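Local coordinates for protein acyl-coenzyme A oxidase 1 (Yarrowia lipolytica, PDB 5Y9D) that catalyses the FAD-dependent oxidation of acyl-CoA to trans-2-enoyl-CoA, with oxygen reduced to hydrogen peroxide, in peroxisomal fatty acid beta-oxidation, at residues K149-V152 against K153-A156; P355-Q358 against R359-L362; S627-D630 against E631-A635. All coordinates share one frame; numbering follows the deposited sequence.

Contact 1: K149-V152 against K153-A156; sequences KYWV and KKGA
Ala156 N bonds to Trp151 O at 3.0 Å and Gly155 N to Val152 O at 2.9 Å, and these two backbone bonds make the Schellman motif that ends helix 145-153. Gly155 is its C-prime residue: with phi at 107°, a beta carbon would press against the preceding carbonyl oxygen, which is reason enough for glycine here. Just before it, two ordinary i+4 to i helical bonds remain, Lys153 N to Lys149 O and Lys154 N to Tyr150 O. Tyr150 and Lys154 run side by side. With CG anti to the backbone N (chi1 176°), the tyrosine extends alongside the lysine, whose chain bends at chi2, chi3 and chi4 to bring NZ to Tyr150 OH, to which it donates at 3.0 Å. The same flexible chain brings its terminal methylene to both aromatics: Lys154 CE is 3.8 Å from Tyr150 CE2 and 3.9 Å from Trp151 CZ3. Ala156 directs its small CB back at the helix end, 4.1 Å from Trp151 CB. The buried indole of Trp151 packs on Ile139 of helix 122-142 and on Phe162 and Asn281 in loops, while Ala156 meets Ile136, so the C-terminal end of helix 145-153 is seated between helix 122-142 and the chain leading toward strand 166-167.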
loop_
_atom_site.group_PDB
_atom_site.type_symbol
_atom_site.label_atom_id
_atom_site.label_comp_id
_atom_site.label_asym_id
_atom_site.label_seq_id
_atom_site.Cartn_x
_atom_site.Cartn_y
_atom_site.Cartn_z
ATOM N N LYS A 149 26.273 21.402 -26.315
ATOM C CA LYS A 149 27.699 21.656 -26.053
ATOM C C LYS A 149 27.909 22.864 -25.151
ATOM O O LYS A 149 28.800 22.873 -24.308
ATOM C CB LYS A 149 28.474 21.842 -27.363
ATOM C CG LYS A 149 28.720 20.523 -28.073
ATOM C CD LYS A 149 29.282 20.685 -29.474
ATOM C CE LYS A 149 29.969 19.397 -29.933
ATOM N NZ LYS A 149 31.248 19.166 -29.190
ATOM N N TYR A 150 27.067 23.869 -25.323
ATOM C CA TYR A 150 27.161 25.095 -24.554
ATOM C C TYR A 150 26.914 24.893 -23.062
ATOM O O TYR A 150 27.655 25.406 -22.239
ATOM C CB TYR A 150 26.153 26.104 -25.083
ATOM C CG TYR A 150 26.123 27.377 -24.264
ATOM C CD1 TYR A 150 27.066 28.365 -24.479
ATOM C CD2 TYR A 150 25.137 27.589 -23.275
ATOM C CE1 TYR A 150 27.044 29.533 -23.750
ATOM C CE2 TYR A 150 25.117 28.752 -22.531
ATOM C CZ TYR A 150 26.084 29.718 -22.778
ATOM O OH TYR A 150 26.123 30.890 -22.076
ATOM N N TRP A 151 25.850 24.173 -22.723
ATOM C CA TRP A 151 25.537 23.901 -21.340
ATOM C C TRP A 151 26.524 22.864 -20.793
ATOM O O TRP A 151 26.927 22.940 -19.619
ATOM C CB TRP A 151 24.091 23.457 -21.184
ATOM C CG TRP A 151 23.079 24.499 -21.634
ATOM C CD1 TRP A 151 22.260 24.428 -22.725
ATOM C CD2 TRP A 151 22.780 25.752 -21.000
ATOM N NE1 TRP A 151 21.490 25.552 -22.819
ATOM C CE2 TRP A 151 21.790 26.386 -21.778
ATOM C CE3 TRP A 151 23.270 26.409 -19.860
ATOM C CZ2 TRP A 151 21.239 27.628 -21.438
ATOM C CZ3 TRP A 151 22.727 27.675 -19.520
ATOM C CH2 TRP A 151 21.715 28.260 -20.306
ATOM N N VAL A 152 26.932 21.918 -21.636
ATOM C CA VAL A 152 28.012 21.011 -21.259
ATOM C C VAL A 152 29.170 21.856 -20.777
ATOM O O VAL A 152 29.680 21.646 -19.673
ATOM C CB VAL A 152 28.510 20.109 -22.422
ATOM C CG1 VAL A 152 29.833 19.431 -22.063
ATOM C CG2 VAL A 152 27.471 19.062 -22.768
ATOM N N LYS A 153 29.562 22.829 -21.592
ATOM C CA LYS A 153 30.781 23.567 -21.305
ATOM C C LYS A 153 30.558 24.440 -20.083
ATOM O O LYS A 153 31.505 24.712 -19.357
ATOM C CB LYS A 153 31.335 24.323 -22.542
ATOM C CG LYS A 153 31.034 25.812 -22.642
ATOM C CD LYS A 153 32.069 26.677 -21.915
ATOM C CE LYS A 153 31.567 28.111 -21.684
ATOM N NZ LYS A 153 32.223 28.808 -20.531
ATOM N N LYS A 154 29.312 24.830 -19.808
ATOM C CA LYS A 154 29.038 25.587 -18.580
ATOM C C LYS A 154 28.912 24.734 -17.320
ATOM O O LYS A 154 28.527 25.253 -16.293
ATOM C CB LYS A 154 27.834 26.534 -18.746
ATOM C CG LYS A 154 28.182 27.766 -19.588
ATOM C CD LYS A 154 27.763 29.083 -18.951
ATOM C CE LYS A 154 26.252 29.274 -18.938
ATOM N NZ LYS A 154 25.866 30.716 -19.058
ATOM N N GLY A 155 29.250 23.446 -17.391
ATOM C CA GLY A 155 29.335 22.573 -16.216
ATOM C C GLY A 155 28.213 21.560 -16.084
ATOM O O GLY A 155 28.209 20.766 -15.151
ATOM N N ALA A 156 27.265 21.564 -17.019
ATOM C CA ALA A 156 26.036 20.806 -16.878
ATOM C C ALA A 156 26.230 19.325 -16.685
ATOM O O ALA A 156 25.756 18.773 -15.685
ATOM C CB ALA A 156 25.133 21.054 -18.073
#

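Contact 2: P355-Q358 against R359-L362; sequences PYHQ and RRLL. With FAD (flavin-adenine dinucleotide), chain D.
His357 and Arg360, one helical turn apart, meet beside the adenosine ribose of FAD. Arg360 NH1 donates to the ribose hydroxyl O2B at 3.0 Å, with O2B at the edge of the guanidinium and near its plane; a second, weak bond from NH1 reaches O3B at 3.3 Å. An arginine suits this place because one terminal nitrogen can serve two neighbouring hydroxyls. Its chain bends at chi3 (67°) to turn the guanidinium toward the sugar, and His357 ND1 lies over one face of that group, the two planes 61° apart. The imidazole also touches the ribose, with CE1 3.8 Å from the ring oxygen O4B, while NE2 meets the methyl carbon CD1 of Leu361 at 3.6 Å. These are the first two turns of helix 355-391 in the C-alpha1 domain, part of the helical bundle that completes the FAD site of acyl-CoA oxidases, and regular bonds such as Arg360 N to Tyr356 O fix the spacing of the side chains. Tyr356 backs the ligand-binding arginine: its CD2 is 3.8 Å from Arg360 CD, and its CE1 is 3.5 Å from Arg359 CD. CG and CD of both arginines thus pack against one aromatic; the Arg359 guanidinium beyond is turned 15° from the ring plane. Farther out, that ring stacks with Phe562 of the second subunit, and Arg359 forms salt bridges to Glu605 and Asp630. Gln358 donates from NE2 to Ile352 O, while FAD is also hydrogen-bonded to Arg337 and to Ser175 and Thr169 of the second subunit.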
loop_
_atom_site.group_PDB
_atom_site.type_symbol
_atom_site.label_atom_id
_atom_site.label_comp_id
_atom_site.label_asym_id
_atom_site.label_seq_id
_atom_site.Cartn_x
_atom_site.Cartn_y
_atom_site.Cartn_z
ATOM N N PRO A 355 0.633 -24.461 2.415
ATOM C CA PRO A 355 0.267 -24.131 1.007
ATOM C C PRO A 355 -0.290 -22.727 0.690
ATOM O O PRO A 355 -0.024 -22.210 -0.425
ATOM C CB PRO A 355 -0.762 -25.198 0.640
ATOM C CG PRO A 355 -0.382 -26.370 1.494
ATOM C CD PRO A 355 0.231 -25.833 2.777
ATOM N N TYR A 356 -1.006 -22.092 1.609
ATOM C CA TYR A 356 -1.509 -20.737 1.327
ATOM C C TYR A 356 -0.395 -19.687 1.217
ATOM O O TYR A 356 -0.464 -18.766 0.395
ATOM C CB TYR A 356 -2.572 -20.231 2.329
ATOM C CG TYR A 356 -3.389 -19.110 1.700
ATOM C CD1 TYR A 356 -4.127 -19.344 0.538
ATOM C CD2 TYR A 356 -3.375 -17.826 2.218
ATOM C CE1 TYR A 356 -4.848 -18.335 -0.071
ATOM C CE2 TYR A 356 -4.107 -16.805 1.621
ATOM C CZ TYR A 356 -4.842 -17.061 0.477
ATOM O OH TYR A 356 -5.567 -16.060 -0.149
ATOM N N HIS A 357 0.624 -19.844 2.043
ATOM C CA HIS A 357 1.741 -18.920 2.089
ATOM C C HIS A 357 2.510 -19.030 0.792
ATOM O O HIS A 357 2.988 -18.029 0.261
ATOM C CB HIS A 357 2.617 -19.243 3.298
ATOM C CG HIS A 357 3.432 -18.089 3.792
ATOM N ND1 HIS A 357 2.935 -17.149 4.667
ATOM C CD2 HIS A 357 4.713 -17.739 3.555
ATOM C CE1 HIS A 357 3.872 -16.261 4.939
ATOM N NE2 HIS A 357 4.959 -16.596 4.269
ATOM N N GLN A 358 2.590 -20.241 0.257
ATOM C CA GLN A 358 3.235 -20.455 -1.016
ATOM C C GLN A 358 2.475 -19.688 -2.089
ATOM O O GLN A 358 3.056 -18.921 -2.882
ATOM C CB GLN A 358 3.250 -21.944 -1.365
ATOM C CG GLN A 358 3.919 -22.821 -0.311
ATOM C CD GLN A 358 4.077 -24.263 -0.746
ATOM O OE1 GLN A 358 3.556 -24.681 -1.771
ATOM N NE2 GLN A 358 4.791 -25.035 0.049
ATOM N N ARG A 359 1.163 -19.846 -2.114
ATOM C CA ARG A 359 0.424 -19.137 -3.141
ATOM C C ARG A 359 0.406 -17.600 -2.904
ATOM O O ARG A 359 0.247 -16.847 -3.843
ATOM C CB ARG A 359 -0.958 -19.745 -3.353
ATOM C CG ARG A 359 -2.084 -19.025 -2.664
ATOM C CD ARG A 359 -3.386 -19.796 -2.848
ATOM N NE ARG A 359 -3.842 -19.852 -4.239
ATOM C CZ ARG A 359 -3.872 -20.946 -4.999
ATOM N NH1 ARG A 359 -4.331 -20.858 -6.233
ATOM N NH2 ARG A 359 -3.459 -22.120 -4.549
ATOM N N ARG A 360 0.609 -17.131 -1.677
ATOM C CA ARG A 360 0.764 -15.704 -1.482
ATOM C C ARG A 360 2.063 -15.236 -2.136
ATOM O O ARG A 360 2.062 -14.193 -2.810
ATOM C CB ARG A 360 0.755 -15.308 -0.014
ATOM C CG ARG A 360 -0.587 -15.454 0.677
ATOM C CD ARG A 360 -0.389 -15.527 2.192
ATOM N NE ARG A 360 0.094 -14.256 2.705
ATOM C CZ ARG A 360 0.189 -13.926 3.990
ATOM N NH1 ARG A 360 -0.136 -14.780 4.960
ATOM N NH2 ARG A 360 0.627 -12.711 4.305
ATOM N N LEU A 361 3.151 -16.009 -2.003
ATOM C CA LEU A 361 4.457 -15.472 -2.409
ATOM C C LEU A 361 5.044 -15.951 -3.728
ATOM O O LEU A 361 5.608 -15.154 -4.470
ATOM C CB LEU A 361 5.477 -15.681 -1.307
ATOM C CG LEU A 361 5.090 -15.010 0.016
ATOM C CD1 LEU A 361 6.111 -15.394 1.077
ATOM C CD2 LEU A 361 4.952 -13.492 -0.116
ATOM N N LEU A 362 4.927 -17.240 -4.009
ATOM C CA LEU A 362 5.652 -17.830 -5.134
ATOM C C LEU A 362 5.168 -17.334 -6.504
ATOM O O LEU A 362 5.956 -17.151 -7.443
ATOM C CB LEU A 362 5.596 -19.352 -5.027
ATOM C CG LEU A 362 6.294 -19.892 -3.761
ATOM C CD1 LEU A 362 6.396 -21.411 -3.796
ATOM C CD2 LEU A 362 7.689 -19.294 -3.568
HETATM P PA FAD D . 2.989 -14.972 12.742
HETATM O O1A FAD D . 4.308 -15.621 12.848
HETATM O O2A FAD D . 1.844 -15.468 13.504
HETATM O O5B FAD D . 2.638 -14.989 11.215
HETATM C C5B FAD D . 3.645 -14.931 10.227
HETATM C C4B FAD D . 3.028 -15.091 8.854
HETATM O O4B FAD D . 2.777 -16.466 8.598
HETATM C C3B FAD D . 1.709 -14.357 8.756
HETATM O O3B FAD D . 1.655 -13.667 7.523
HETATM C C2B FAD D . 0.662 -15.442 8.794
HETATM O O2B FAD D . -0.414 -15.198 7.902
HETATM C C1B FAD D . 1.394 -16.695 8.380
HETATM N N9A FAD D . 0.851 -17.810 9.176
HETATM C C8A FAD D . 0.938 -17.967 10.494
HETATM N N7A FAD D . 0.310 -19.087 10.879
HETATM C C5A FAD D . -0.209 -19.662 9.791
HETATM C C6A FAD D . -1.004 -20.867 9.470
HETATM N N6A FAD D . -1.383 -21.723 10.422
HETATM N N1A FAD D . -1.339 -21.094 8.199
HETATM C C2A FAD D . -0.971 -20.262 7.237
HETATM N N3A FAD D . -0.257 -19.164 7.453
HETATM C C4A FAD D . 0.150 -18.809 8.676
HETATM N N1 FAD D . 1.438 -7.916 21.076
HETATM C C2 FAD D . 1.148 -7.787 22.369
HETATM O O2 FAD D . 1.033 -8.801 23.043
HETATM N N3 FAD D . 0.989 -6.618 22.956
HETATM C C4 FAD D . 1.096 -5.495 22.286
HETATM O O4 FAD D . 0.941 -4.431 22.866
HETATM C C4X FAD D . 1.407 -5.537 20.858
HETATM N N5 FAD D . 1.525 -4.433 20.126
HETATM C C5X FAD D . 1.814 -4.515 18.828
HETATM C C6 FAD D . 1.943 -3.353 18.115
HETATM C C7 FAD D . 2.241 -3.405 16.784
HETATM C C7M FAD D . 2.370 -2.133 16.010
HETATM C C8 FAD D . 2.425 -4.711 16.126
HETATM C C8M FAD D . 2.752 -4.756 14.668
HETATM C C9 FAD D . 2.291 -5.883 16.837
HETATM C C9A FAD D . 1.997 -5.824 18.174
HETATM N N10 FAD D . 1.861 -6.993 18.922
HETATM C C10 FAD D . 1.576 -6.862 20.275
HETATM C "C1'" FAD D . 2.048 -8.307 18.326
HETATM C "C2'" FAD D . 1.019 -8.621 17.272
HETATM O "O2'" FAD D . -0.116 -9.098 17.955
HETATM C "C3'" FAD D . 1.547 -9.709 16.361
HETATM O "O3'" FAD D . 2.226 -9.085 15.294
HETATM C "C4'" FAD D . 0.460 -10.600 15.781
HETATM O "O4'" FAD D . -0.506 -10.910 16.777
HETATM C "C5'" FAD D . 1.022 -11.917 15.304
HETATM O "O5'" FAD D . 2.065 -11.688 14.388
HETATM P P FAD D . 3.280 -12.653 14.334
HETATM O O1P FAD D . 4.476 -11.832 14.242
HETATM O O2P FAD D . 3.139 -13.623 15.417
HETATM O O3P FAD D . 3.110 -13.404 12.965
#

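Contact 3: S627-D630 against E631-A635; sequences SLVD and ELCVA
The carboxylate of Glu631 is approached by a methyl group of Leu628: OE2 lies 3.8 Å from CD2, the two side chains running side by side in the same direction. The carboxylate of Asp630 forms a salt bridge through OD1 with Arg359 on helix 355-391. Both acidic residues belong to regular alpha-helical turns of helix 619-637, held by bonds from residue i+4 back to residue i: Glu631 N to Ser627 O and Leu632 N to Leu628 O, each 2.9 Å, with the latter nearly straight at 169°. The helix is amphipathic. Leu628 and Leu632 suit its buried side, where both lie on Leu601 of helix 589-606, whereas exposed Glu631 keeps its charge at the border and pairs through OE2 with Arg513. The Leu628 methyl therefore lies against the very oxygen that meets the arginine, and may limit water on that side. Facing helix 355-391, Val629 packs on Arg359 and Cys633 on Gln358, their small side chains allowing close approach. Cys633 SG stands anti to its carbonyl carbon (chi1 -79°), which sends it back along the helix to lie 4.1 Å from Val629 CG1.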
loop_
_atom_site.group_PDB
_atom_site.type_symbol
_atom_site.label_atom_id
_atom_site.label_comp_id
_atom_site.label_asym_id
_atom_site.label_seq_id
_atom_site.Cartn_x
_atom_site.Cartn_y
_atom_site.Cartn_z
ATOM N N SER A 627 -5.695 -26.520 -8.800
ATOM C CA SER A 627 -4.840 -27.649 -8.434
ATOM C C SER A 627 -3.439 -27.533 -9.023
ATOM O O SER A 627 -2.445 -27.819 -8.335
ATOM C CB SER A 627 -5.443 -28.980 -8.928
ATOM O OG SER A 627 -6.412 -29.474 -8.033
ATOM N N LEU A 628 -3.373 -27.179 -10.310
ATOM C CA LEU A 628 -2.092 -26.987 -10.984
ATOM C C LEU A 628 -1.222 -25.890 -10.313
ATOM O O LEU A 628 -0.033 -26.067 -10.135
ATOM C CB LEU A 628 -2.306 -26.679 -12.479
ATOM C CG LEU A 628 -2.874 -27.801 -13.364
ATOM C CD1 LEU A 628 -2.813 -27.403 -14.833
ATOM C CD2 LEU A 628 -2.150 -29.130 -13.168
ATOM N N VAL A 629 -1.835 -24.772 -9.947
ATOM C CA VAL A 629 -1.148 -23.723 -9.200
ATOM C C VAL A 629 -0.537 -24.302 -7.919
ATOM O O VAL A 629 0.661 -24.128 -7.666
ATOM C CB VAL A 629 -2.110 -22.546 -8.898
ATOM C CG1 VAL A 629 -1.622 -21.692 -7.734
ATOM C CG2 VAL A 629 -2.316 -21.713 -10.156
ATOM N N ASP A 630 -1.363 -24.999 -7.143
ATOM C CA ASP A 630 -0.913 -25.762 -5.974
ATOM C C ASP A 630 0.293 -26.679 -6.248
ATOM O O ASP A 630 1.231 -26.726 -5.434
ATOM C CB ASP A 630 -2.063 -26.604 -5.430
ATOM C CG ASP A 630 -3.214 -25.760 -4.867
ATOM O OD1 ASP A 630 -3.434 -24.620 -5.329
ATOM O OD2 ASP A 630 -3.907 -26.250 -3.954
ATOM N N GLU A 631 0.275 -27.405 -7.371
ATOM C CA GLU A 631 1.400 -28.283 -7.739
ATOM C C GLU A 631 2.653 -27.495 -8.049
ATOM O O GLU A 631 3.745 -27.832 -7.603
ATOM C CB GLU A 631 1.108 -29.125 -8.990
ATOM C CG GLU A 631 0.334 -30.409 -8.786
ATOM C CD GLU A 631 0.014 -31.125 -10.113
ATOM O OE1 GLU A 631 0.940 -31.334 -10.945
ATOM O OE2 GLU A 631 -1.167 -31.493 -10.314
ATOM N N LEU A 632 2.496 -26.487 -8.884
ATOM C CA LEU A 632 3.618 -25.660 -9.346
ATOM C C LEU A 632 4.317 -24.949 -8.174
ATOM O O LEU A 632 5.554 -24.795 -8.167
ATOM C CB LEU A 632 3.107 -24.659 -10.392
ATOM C CG LEU A 632 2.851 -25.310 -11.765
ATOM C CD1 LEU A 632 2.053 -24.421 -12.680
ATOM C CD2 LEU A 632 4.162 -25.644 -12.460
ATOM N N CYS A 633 3.504 -24.547 -7.194
ATOM C CA CYS A 633 3.968 -23.874 -5.989
ATOM C C CYS A 633 4.849 -24.842 -5.207
ATOM O O CYS A 633 5.987 -24.526 -4.843
ATOM C CB CYS A 633 2.784 -23.422 -5.120
ATOM S SG CYS A 633 1.891 -21.903 -5.597
ATOM N N VAL A 634 4.322 -26.033 -4.969
ATOM C CA VAL A 634 5.040 -27.053 -4.225
ATOM C C VAL A 634 6.371 -27.332 -4.895
ATOM O O VAL A 634 7.401 -27.451 -4.237
ATOM C CB VAL A 634 4.221 -28.363 -4.123
ATOM C CG1 VAL A 634 5.060 -29.488 -3.532
ATOM C CG2 VAL A 634 2.983 -28.151 -3.264
ATOM N N ALA A 635 6.370 -27.424 -6.203
ATOM C CA ALA A 635 7.637 -27.650 -6.908
ATOM C C ALA A 635 8.586 -26.444 -6.824
ATOM O O ALA A 635 9.790 -26.601 -6.690
ATOM C CB ALA A 635 7.373 -28.014 -8.356
#

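From the N terminus, contact 1 comes first, in the N-terminal family region, where it ends helix 145-153 and turns the chain toward strand 166-167. Contacts 2 and 3 follow in series along the chain; none of the three nests in or crosses another, and each is local, joining consecutive segments with no loop closed between them. Contact 1 stands alone, its centre about 53 Å from that of contact 2 and 58 Å from that of contact 3, on the opposite side of the chain's centre. Contacts 2 and 3, although some 265 residues apart in sequence, touch, with centres about 10 Å apart, and so join the start of helix 355-391 in the C-alpha1 domain to helix 619-637.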